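Local coordinates for NanU sialic acid binding protein (Bacteroides fragilis, PDB 4L7T) that binds sialic acid with high affinity as a SusD-family protein of the outer membrane, probably working together with the transporter NanO, at residues F285-T297 with F308-L322. Numbering follows the deposited sequence.
Sequences FRQNLVPQQAYMT and FKDLPEGQLNGLIRL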
ATOM      1  N   PHE A 285      -1.849   4.774  12.396  1.00 15.99           N
ATOM      2  CA  PHE A 285      -2.304   3.449  12.539  1.00 14.50           C
ATOM      3  C   PHE A 285      -2.950   3.221  13.945  1.00 16.61           C
ATOM      4  O   PHE A 285      -4.089   2.650  14.089  1.00 17.06           O
ATOM      5  CB  PHE A 285      -1.118   2.429  12.289  1.00 14.96           C
ATOM      6  CG  PHE A 285      -1.559   0.959  12.510  1.00 15.02           C
ATOM      7  CD1 PHE A 285      -2.333   0.257  11.569  1.00 17.17           C
ATOM      8  CD2 PHE A 285      -1.215   0.254  13.688  1.00 13.40           C
ATOM      9  CE1 PHE A 285      -2.729  -1.090  11.795  1.00 14.74           C
ATOM     10  CE2 PHE A 285      -1.634  -1.069  13.935  1.00 16.07           C
ATOM     11  CZ  PHE A 285      -2.371  -1.769  12.964  1.00 17.18           C
ATOM     12  N   ARG A 286      -2.205   3.594  15.006  1.00 15.46           N
ATOM     13  CA  ARG A 286      -2.762   3.466  16.325  1.00 16.58           C
ATOM     14  C   ARG A 286      -4.113   4.190  16.485  1.00 14.39           C
ATOM     15  O   ARG A 286      -5.030   3.625  17.059  1.00 16.65           O
ATOM     16  CB  ARG A 286      -1.771   4.070  17.349  1.00 14.70           C
ATOM     17  CG  ARG A 286      -2.093   3.645  18.790  1.00 19.26           C
ATOM     18  CD  ARG A 286      -1.233   4.401  19.905  1.00 15.47           C
ATOM     19  NE  ARG A 286      -1.262   5.833  19.711  1.00 20.51           N
ATOM     20  CZ  ARG A 286      -2.167   6.595  20.356  1.00 17.48           C
ATOM     21  NH1 ARG A 286      -3.004   6.019  21.155  1.00 19.13           N
ATOM     22  NH2 ARG A 286      -2.238   7.903  20.150  1.00 25.06           N
ATOM     23  N   GLN A 287      -4.176   5.399  15.932  1.00 15.11           N
ATOM     24  CA  GLN A 287      -5.365   6.300  16.102  1.00 13.89           C
ATOM     25  C   GLN A 287      -6.581   5.815  15.259  1.00 14.31           C
ATOM     26  O   GLN A 287      -7.668   6.335  15.490  1.00 15.73           O
ATOM     27  CB  GLN A 287      -4.997   7.682  15.638  1.00 17.35           C
ATOM     28  CG  GLN A 287      -4.135   8.509  16.598  1.00 21.35           C
ATOM     29  CD  GLN A 287      -3.786   9.860  15.983  1.00 31.06           C
ATOM     30  OE1 GLN A 287      -2.712  10.390  16.214  1.00 32.07           O
ATOM     31  NE2 GLN A 287      -4.689  10.410  15.176  1.00 33.72           N
ATOM     32  N   ASN A 288      -6.445   4.828  14.338  1.00 14.34           N
ATOM     33  CA  ASN A 288      -7.604   4.384  13.487  1.00 13.86           C
ATOM     34  C   ASN A 288      -7.966   2.914  13.537  1.00 13.30           C
ATOM     35  O   ASN A 288      -9.091   2.490  13.202  1.00 15.13           O
ATOM     36  CB  ASN A 288      -7.367   4.761  12.032  1.00 15.57           C
ATOM     37  CG  ASN A 288      -7.480   6.259  11.806  1.00 18.03           C
ATOM     38  OD1 ASN A 288      -8.590   6.816  11.776  1.00 18.18           O
ATOM     39  ND2 ASN A 288      -6.337   6.938  11.672  1.00 17.12           N
ATOM     40  N   LEU A 289      -6.971   2.042  13.818  1.00 14.18           N
ATOM     41  CA  LEU A 289      -7.165   0.624  13.611  1.00 15.37           C
ATOM     42  C   LEU A 289      -6.784  -0.230  14.816  1.00 15.72           C
ATOM     43  O   LEU A 289      -6.892  -1.463  14.784  1.00 17.84           O
ATOM     44  CB  LEU A 289      -6.230   0.211  12.432  1.00 13.76           C
ATOM     45  CG  LEU A 289      -6.779   0.535  11.023  1.00 14.05           C
ATOM     46  CD1 LEU A 289      -5.761   0.002   9.890  1.00 13.72           C
ATOM     47  CD2 LEU A 289      -8.172   0.055  10.720  1.00 16.48           C
ATOM     48  N   VAL A 290      -6.410   0.422  15.930  1.00 16.00           N
ATOM     49  CA  VAL A 290      -5.993  -0.312  17.136  1.00 15.77           C
ATOM     50  C   VAL A 290      -7.075  -0.076  18.189  1.00 16.55           C
ATOM     51  O   VAL A 290      -7.394   1.064  18.442  1.00 17.83           O
ATOM     52  CB  VAL A 290      -4.597   0.176  17.628  1.00 15.69           C
ATOM     53  CG1 VAL A 290      -4.235  -0.544  18.993  1.00 15.21           C
ATOM     54  CG2 VAL A 290      -3.526  -0.150  16.451  1.00 18.35           C
ATOM     55  N   PRO A 291      -7.583  -1.144  18.813  1.00 15.40           N
ATOM     56  CA  PRO A 291      -8.611  -0.939  19.860  1.00 17.15           C
ATOM     57  C   PRO A 291      -8.096  -0.224  21.145  1.00 18.27           C
ATOM     58  O   PRO A 291      -6.899  -0.139  21.429  1.00 16.90           O
ATOM     59  CB  PRO A 291      -9.123  -2.334  20.147  1.00 17.72           C
ATOM     60  CG  PRO A 291      -7.919  -3.243  19.830  1.00 19.36           C
ATOM     61  CD  PRO A 291      -7.205  -2.581  18.678  1.00 15.95           C
ATOM     62  N   GLN A 292      -9.068   0.282  21.910  1.00 17.45           N
ATOM     63  CA  GLN A 292      -8.784   1.110  23.072  1.00 18.26           C
ATOM     64  C   GLN A 292      -8.529   0.256  24.314  1.00 20.59           C
ATOM     65  O   GLN A 292      -9.276  -0.697  24.569  1.00 21.35           O
ATOM     66  CB  GLN A 292     -10.033   2.037  23.281  1.00 17.16           C
ATOM     67  CG  GLN A 292      -9.740   3.096  24.386  1.00 18.53           C
ATOM     68  CD  GLN A 292     -11.000   3.674  24.959  1.00 22.29           C
ATOM     69  OE1 GLN A 292     -11.185   4.909  24.938  1.00 25.37           O
ATOM     70  NE2 GLN A 292     -11.776   2.833  25.620  1.00 19.46           N
ATOM     71  N   GLN A 293      -7.489   0.579  25.089  1.00 20.83           N
ATOM     72  CA  GLN A 293      -7.173  -0.276  26.246  1.00 22.99           C
ATOM     73  C   GLN A 293      -8.307  -0.259  27.248  1.00 22.38           C
ATOM     74  O   GLN A 293      -8.706  -1.310  27.764  1.00 23.71           O
ATOM     75  CB  GLN A 293      -5.837   0.184  26.863  1.00 23.72           C
ATOM     76  CG  GLN A 293      -5.351  -0.647  28.072  1.00 28.72           C
ATOM     77  CD  GLN A 293      -4.074  -0.072  28.601  1.00 33.50           C
ATOM     78  OE1 GLN A 293      -4.074   1.016  29.174  1.00 35.20           O
ATOM     79  NE2 GLN A 293      -2.950  -0.770  28.358  1.00 33.27           N
ATOM     80  N   ALA A 294      -8.875   0.927  27.515  1.00 22.84           N
ATOM     81  CA  ALA A 294     -10.003   0.978  28.482  1.00 25.04           C
ATOM     82  C   ALA A 294     -11.150  -0.036  28.222  1.00 24.73           C
ATOM     83  O   ALA A 294     -11.454  -0.872  29.095  1.00 25.48           O
ATOM     84  CB  ALA A 294     -10.535   2.420  28.616  1.00 25.59           C
ATOM     85  N   TYR A 295     -11.783  -0.034  27.020  1.00 23.87           N
ATOM     86  CA  TYR A 295     -12.884  -1.022  26.827  1.00 22.67           C
ATOM     87  C   TYR A 295     -12.426  -2.431  26.574  1.00 22.22           C
ATOM     88  O   TYR A 295     -13.173  -3.406  26.823  1.00 23.36           O
ATOM     89  CB  TYR A 295     -14.004  -0.581  25.816  1.00 23.34           C
ATOM     90  CG  TYR A 295     -13.499  -0.397  24.373  1.00 22.08           C
ATOM     91  CD1 TYR A 295     -12.973  -1.481  23.658  1.00 22.21           C
ATOM     92  CD2 TYR A 295     -13.552   0.845  23.761  1.00 21.81           C
ATOM     93  CE1 TYR A 295     -12.482  -1.310  22.316  1.00 16.40           C
ATOM     94  CE2 TYR A 295     -13.093   1.018  22.452  1.00 17.28           C
ATOM     95  CZ  TYR A 295     -12.498  -0.076  21.780  1.00 17.92           C
ATOM     96  OH  TYR A 295     -11.986   0.158  20.541  1.00 17.73           O
ATOM     97  N   MET A 296     -11.195  -2.612  26.096  1.00 21.60           N
ATOM     98  CA  MET A 296     -10.713  -3.980  25.873  1.00 22.15           C
ATOM     99  C   MET A 296     -10.576  -4.627  27.260  1.00 23.43           C
ATOM    100  O   MET A 296     -11.082  -5.721  27.499  1.00 22.41           O
ATOM    101  CB  MET A 296      -9.345  -3.997  25.174  1.00 21.55           C
ATOM    102  CG  MET A 296      -9.452  -3.654  23.649  1.00 22.04           C
ATOM    103  SD  MET A 296     -10.342  -4.980  22.683  1.00 23.43           S
ATOM    104  CE  MET A 296      -8.940  -6.105  22.404  1.00 23.05           C
ATOM    105  N   THR A 297      -9.906  -3.908  28.160  1.00 24.34           N
ATOM    106  CA  THR A 297      -9.650  -4.557  29.483  1.00 26.73           C
ATOM    107  C   THR A 297     -10.920  -4.672  30.344  1.00 28.29           C
ATOM    108  O   THR A 297     -11.085  -5.668  31.094  1.00 29.03           O
ATOM    109  CB  THR A 297      -8.440  -3.933  30.180  1.00 27.99           C
ATOM    110  OG1 THR A 297      -8.667  -2.540  30.360  1.00 27.49           O
ATOM    111  CG2 THR A 297      -7.238  -4.056  29.285  1.00 31.46           C
ATOM    112  N   PHE A 308      -9.329  -9.609  28.178  1.00 24.69           N
ATOM    113  CA  PHE A 308      -8.078  -9.061  27.628  1.00 25.00           C
ATOM    114  C   PHE A 308      -7.210  -8.337  28.679  1.00 25.79           C
ATOM    115  O   PHE A 308      -6.061  -7.997  28.404  1.00 25.83           O
ATOM    116  CB  PHE A 308      -8.354  -8.138  26.396  1.00 24.72           C
ATOM    117  CG  PHE A 308      -8.872  -8.890  25.188  1.00 23.40           C
ATOM    118  CD1 PHE A 308      -8.068  -9.819  24.523  1.00 24.55           C
ATOM    119  CD2 PHE A 308     -10.161  -8.648  24.706  1.00 24.79           C
ATOM    120  CE1 PHE A 308      -8.544 -10.517  23.420  1.00 29.37           C
ATOM    121  CE2 PHE A 308     -10.648  -9.325  23.600  1.00 25.75           C
ATOM    122  CZ  PHE A 308      -9.850 -10.260  22.933  1.00 29.45           C
ATOM    123  N   LYS A 309      -7.762  -8.059  29.865  1.00 27.69           N
ATOM    124  CA  LYS A 309      -6.942  -7.484  30.980  1.00 30.28           C
ATOM    125  C   LYS A 309      -5.784  -8.448  31.290  1.00 30.43           C
ATOM    126  O   LYS A 309      -4.712  -8.053  31.741  1.00 30.11           O
ATOM    127  CB  LYS A 309      -7.805  -7.269  32.244  1.00 30.52           C
ATOM    128  CG  LYS A 309      -7.056  -6.550  33.441  1.00 36.95           C
ATOM    129  CD  LYS A 309      -7.885  -6.559  34.767  1.00 43.75           C
ATOM    130  CE  LYS A 309      -7.093  -6.037  36.006  1.00 47.36           C
ATOM    131  NZ  LYS A 309      -7.000  -4.540  36.091  1.00 47.61           N
ATOM    132  N   ASP A 310      -6.059  -9.728  31.058  1.00 32.06           N
ATOM    133  CA  ASP A 310      -5.185 -10.798  31.425  1.00 33.43           C
ATOM    134  C   ASP A 310      -4.280 -11.290  30.265  1.00 33.20           C
ATOM    135  O   ASP A 310      -3.587 -12.288  30.448  1.00 34.53           O
ATOM    136  CB  ASP A 310      -6.036 -11.975  31.975  1.00 34.69           C
ATOM    137  CG  ASP A 310      -6.657 -11.666  33.340  1.00 37.45           C
ATOM    138  OD1 ASP A 310      -6.029 -10.888  34.127  1.00 39.79           O
ATOM    139  OD2 ASP A 310      -7.758 -12.202  33.638  1.00 40.49           O
ATOM    140  N   LEU A 311      -4.282 -10.601  29.107  1.00 29.59           N
ATOM    141  CA  LEU A 311      -3.633 -11.106  27.861  1.00 28.40           C
ATOM    142  C   LEU A 311      -2.727 -10.066  27.255  1.00 27.16           C
ATOM    143  O   LEU A 311      -2.839  -8.889  27.628  1.00 25.75           O
ATOM    144  CB  LEU A 311      -4.678 -11.479  26.838  1.00 27.05           C
ATOM    145  CG  LEU A 311      -5.512 -12.735  27.175  1.00 30.47           C
ATOM    146  CD1 LEU A 311      -6.744 -12.834  26.283  1.00 25.93           C
ATOM    147  CD2 LEU A 311      -4.631 -13.943  26.953  1.00 34.07           C
ATOM    148  N   PRO A 312      -1.854 -10.470  26.276  1.00 27.32           N
ATOM    149  CA  PRO A 312      -0.976  -9.436  25.670  1.00 25.67           C
ATOM    150  C   PRO A 312      -1.765  -8.354  24.936  1.00 23.51           C
ATOM    151  O   PRO A 312      -1.282  -7.211  24.823  1.00 22.48           O
ATOM    152  CB  PRO A 312      -0.101 -10.205  24.637  1.00 27.03           C
ATOM    153  CG  PRO A 312      -0.563 -11.650  24.645  1.00 28.27           C
ATOM    154  CD  PRO A 312      -1.718 -11.809  25.646  1.00 28.13           C
ATOM    155  N   GLU A 313      -2.929  -8.714  24.420  1.00 23.70           N
ATOM    156  CA  GLU A 313      -3.826  -7.670  23.856  1.00 24.22           C
ATOM    157  C   GLU A 313      -4.132  -6.462  24.757  1.00 23.58           C
ATOM    158  O   GLU A 313      -4.434  -5.345  24.217  1.00 24.43           O
ATOM    159  CB  GLU A 313      -5.138  -8.303  23.396  1.00 25.37           C
ATOM    160  CG  GLU A 313      -4.957  -9.069  22.096  1.00 30.20           C
ATOM    161  CD  GLU A 313      -4.556 -10.537  22.306  1.00 35.42           C
ATOM    162  OE1 GLU A 313      -4.172 -10.901  23.474  1.00 31.08           O
ATOM    163  OE2 GLU A 313      -4.622 -11.312  21.295  1.00 35.14           O
ATOM    164  N   GLY A 314      -4.026  -6.638  26.097  1.00 21.85           N
ATOM    165  CA  GLY A 314      -4.314  -5.604  27.115  1.00 21.25           C
ATOM    166  C   GLY A 314      -3.293  -4.470  26.996  1.00 23.66           C
ATOM    167  O   GLY A 314      -3.518  -3.341  27.513  1.00 23.53           O
ATOM    168  N   GLN A 315      -2.208  -4.709  26.245  1.00 21.39           N
ATOM    169  CA  GLN A 315      -1.225  -3.639  25.920  1.00 20.21           C
ATOM    170  C   GLN A 315      -1.630  -2.731  24.750  1.00 19.10           C
ATOM    171  O   GLN A 315      -0.972  -1.734  24.510  1.00 21.03           O
ATOM    172  CB  GLN A 315       0.162  -4.238  25.573  1.00 21.38           C
ATOM    173  CG  GLN A 315       0.782  -5.023  26.725  1.00 24.49           C
ATOM    174  CD  GLN A 315       1.684  -6.135  26.210  1.00 25.36           C
ATOM    175  OE1 GLN A 315       2.063  -6.161  24.998  1.00 25.88           O
ATOM    176  NE2 GLN A 315       2.036  -7.081  27.098  1.00 27.00           N
ATOM    177  N   LEU A 316      -2.644  -3.082  23.968  1.00 19.58           N
ATOM    178  CA  LEU A 316      -3.012  -2.229  22.791  1.00 20.04           C
ATOM    179  C   LEU A 316      -3.789  -1.010  23.217  1.00 17.93           C
ATOM    180  O   LEU A 316      -4.665  -1.126  24.026  1.00 20.93           O
ATOM    181  CB  LEU A 316      -3.921  -3.054  21.902  1.00 19.32           C
ATOM    182  CG  LEU A 316      -3.252  -4.325  21.350  1.00 21.27           C
ATOM    183  CD1 LEU A 316      -4.255  -5.218  20.610  1.00 19.94           C
ATOM    184  CD2 LEU A 316      -2.054  -3.948  20.459  1.00 22.31           C
ATOM    185  N   ASN A 317      -3.439   0.173  22.737  1.00 17.67           N
ATOM    186  CA  ASN A 317      -4.219   1.332  23.147  1.00 17.06           C
ATOM    187  C   ASN A 317      -4.283   2.352  22.072  1.00 18.31           C
ATOM    188  O   ASN A 317      -3.440   3.295  21.988  1.00 19.92           O
ATOM    189  CB  ASN A 317      -3.647   1.980  24.453  1.00 16.30           C
ATOM    190  CG  ASN A 317      -4.543   3.124  24.936  1.00 18.67           C
ATOM    191  OD1 ASN A 317      -5.779   3.016  24.836  1.00 17.91           O
ATOM    192  ND2 ASN A 317      -3.955   4.209  25.447  1.00 21.32           N
ATOM    193  N   GLY A 318      -5.352   2.245  21.266  1.00 16.45           N
ATOM    194  CA  GLY A 318      -5.552   3.143  20.182  1.00 15.92           C
ATOM    195  C   GLY A 318      -7.043   3.480  20.122  1.00 16.48           C
ATOM    196  O   GLY A 318      -7.748   3.405  21.125  1.00 18.14           O
ATOM    197  N   LEU A 319      -7.498   3.829  18.924  1.00 16.40           N
ATOM    198  CA  LEU A 319      -8.960   4.030  18.671  1.00 15.34           C
ATOM    199  C   LEU A 319      -9.338   3.384  17.327  1.00 17.74           C
ATOM    200  O   LEU A 319      -8.500   3.370  16.385  1.00 18.40           O
ATOM    201  CB  LEU A 319      -9.304   5.520  18.683  1.00 16.42           C
ATOM    202  CG  LEU A 319      -9.199   6.122  20.099  1.00 17.81           C
ATOM    203  CD1 LEU A 319      -9.335   7.608  20.045  1.00 24.86           C
ATOM    204  CD2 LEU A 319     -10.244   5.601  21.089  1.00 20.53           C
ATOM    205  N   ILE A 320     -10.576   2.872  17.255  1.00 13.78           N
ATOM    206  CA  ILE A 320     -11.031   2.312  16.007  1.00 13.84           C
ATOM    207  C   ILE A 320     -11.909   3.377  15.372  1.00 13.24           C
ATOM    208  O   ILE A 320     -12.974   3.777  15.938  1.00 15.45           O
ATOM    209  CB  ILE A 320     -11.844   1.072  16.222  1.00 14.65           C
ATOM    210  CG1 ILE A 320     -11.072  -0.102  16.871  1.00 16.38           C
ATOM    211  CG2 ILE A 320     -12.505   0.632  14.845  1.00 13.08           C
ATOM    212  CD1 ILE A 320      -9.797  -0.574  16.091  1.00 18.20           C
ATOM    213  N   ARG A 321     -11.493   3.859  14.188  1.00 12.92           N
ATOM    214  CA  ARG A 321     -12.297   4.790  13.386  1.00 13.00           C
ATOM    215  C   ARG A 321     -12.752   4.130  12.106  1.00 15.49           C
ATOM    216  O   ARG A 321     -13.723   4.517  11.507  1.00 17.11           O
ATOM    217  CB  ARG A 321     -11.558   6.078  13.013  1.00 14.83           C
ATOM    218  CG  ARG A 321     -10.937   6.856  14.222  1.00 14.35           C
ATOM    219  CD  ARG A 321     -11.987   7.455  15.128  1.00 14.43           C
ATOM    220  NE  ARG A 321     -11.261   8.306  16.106  1.00 16.09           N
ATOM    221  CZ  ARG A 321     -11.846   8.818  17.191  1.00 16.98           C
ATOM    222  NH1 ARG A 321     -13.140   8.548  17.456  1.00 16.11           N
ATOM    223  NH2 ARG A 321     -11.123   9.627  17.970  1.00 16.64           N
ATOM    224  N   LEU A 322     -11.952   3.166  11.650  1.00 13.34           N
ATOM    225  CA  LEU A 322     -12.298   2.321  10.479  1.00 12.79           C
ATOM    226  C   LEU A 322     -12.512   0.932  11.037  1.00 12.98           C
ATOM    227  O   LEU A 322     -11.554   0.274  11.543  1.00 13.97           O
ATOM    228  CB  LEU A 322     -11.093   2.272   9.497  1.00 13.05           C
ATOM    229  CG  LEU A 322     -10.912   3.496   8.580  1.00 17.40           C
ATOM    230  CD1 LEU A 322      -9.518   3.598   7.818  1.00 19.20           C
ATOM    231  CD2 LEU A 322     -11.998   3.604   7.529  1.00 16.14           C
TER
HETATM  232  O   HOH W   1      -8.511   8.802  15.981  1.00 24.41           O
HETATM  233  O   HOH W   2      -7.481   3.533  26.928  1.00 21.12           O
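OD1 of N317 takes up two donors at the start of helix 293-299: the backbone N of Q293, 3.0 Å away along a nearly straight N-H (170°), and a water 2.7 Å off that also accepts from the N of A294. The carboxamide thus meets, directly and through water, two amides of the first helical turn, to which residues within the helix offer no carbonyl. With CG anti to its own backbone N (chi1 -175°), N317 lies alongside Q292, while its ND2 bonds to OE1 of Q376. Q293 answers across the same turn. Its side chain runs out fully extended, and NE2 donates to G314 O at 2.8 Å, lying in the plane of that carbonyl. The backbone O of N317 lies at the edge of the R286 guanidinium, in its plane, 2.9 Å from NH1; NE of the same arginine pairs with D283. Backbone bonds carry the contact onward: G318 N to P291 O, L319 N to R286 O and R321 N to N288 O. A second water bridges Q287 O and R321 NE, while NH1 of R321 bonds to the carbonyl of A74. G318 lies close against R286, its CA 3.2 Å from R286 O in a CA-H...O contact. At the other end of the contact, the methyl CE of M296 sits over one face of the F308 ring, 3.9 Å from its centroid, a CH-pi contact with SD lying obliquely. The loop 308-322 is thereby laid along both short helices and the turn joining them. P291, M296 and L316 pack on F362 of strand 356-363, while L289 and L322 meet Y65 of strand 65-67, which pairs with strand 323-324.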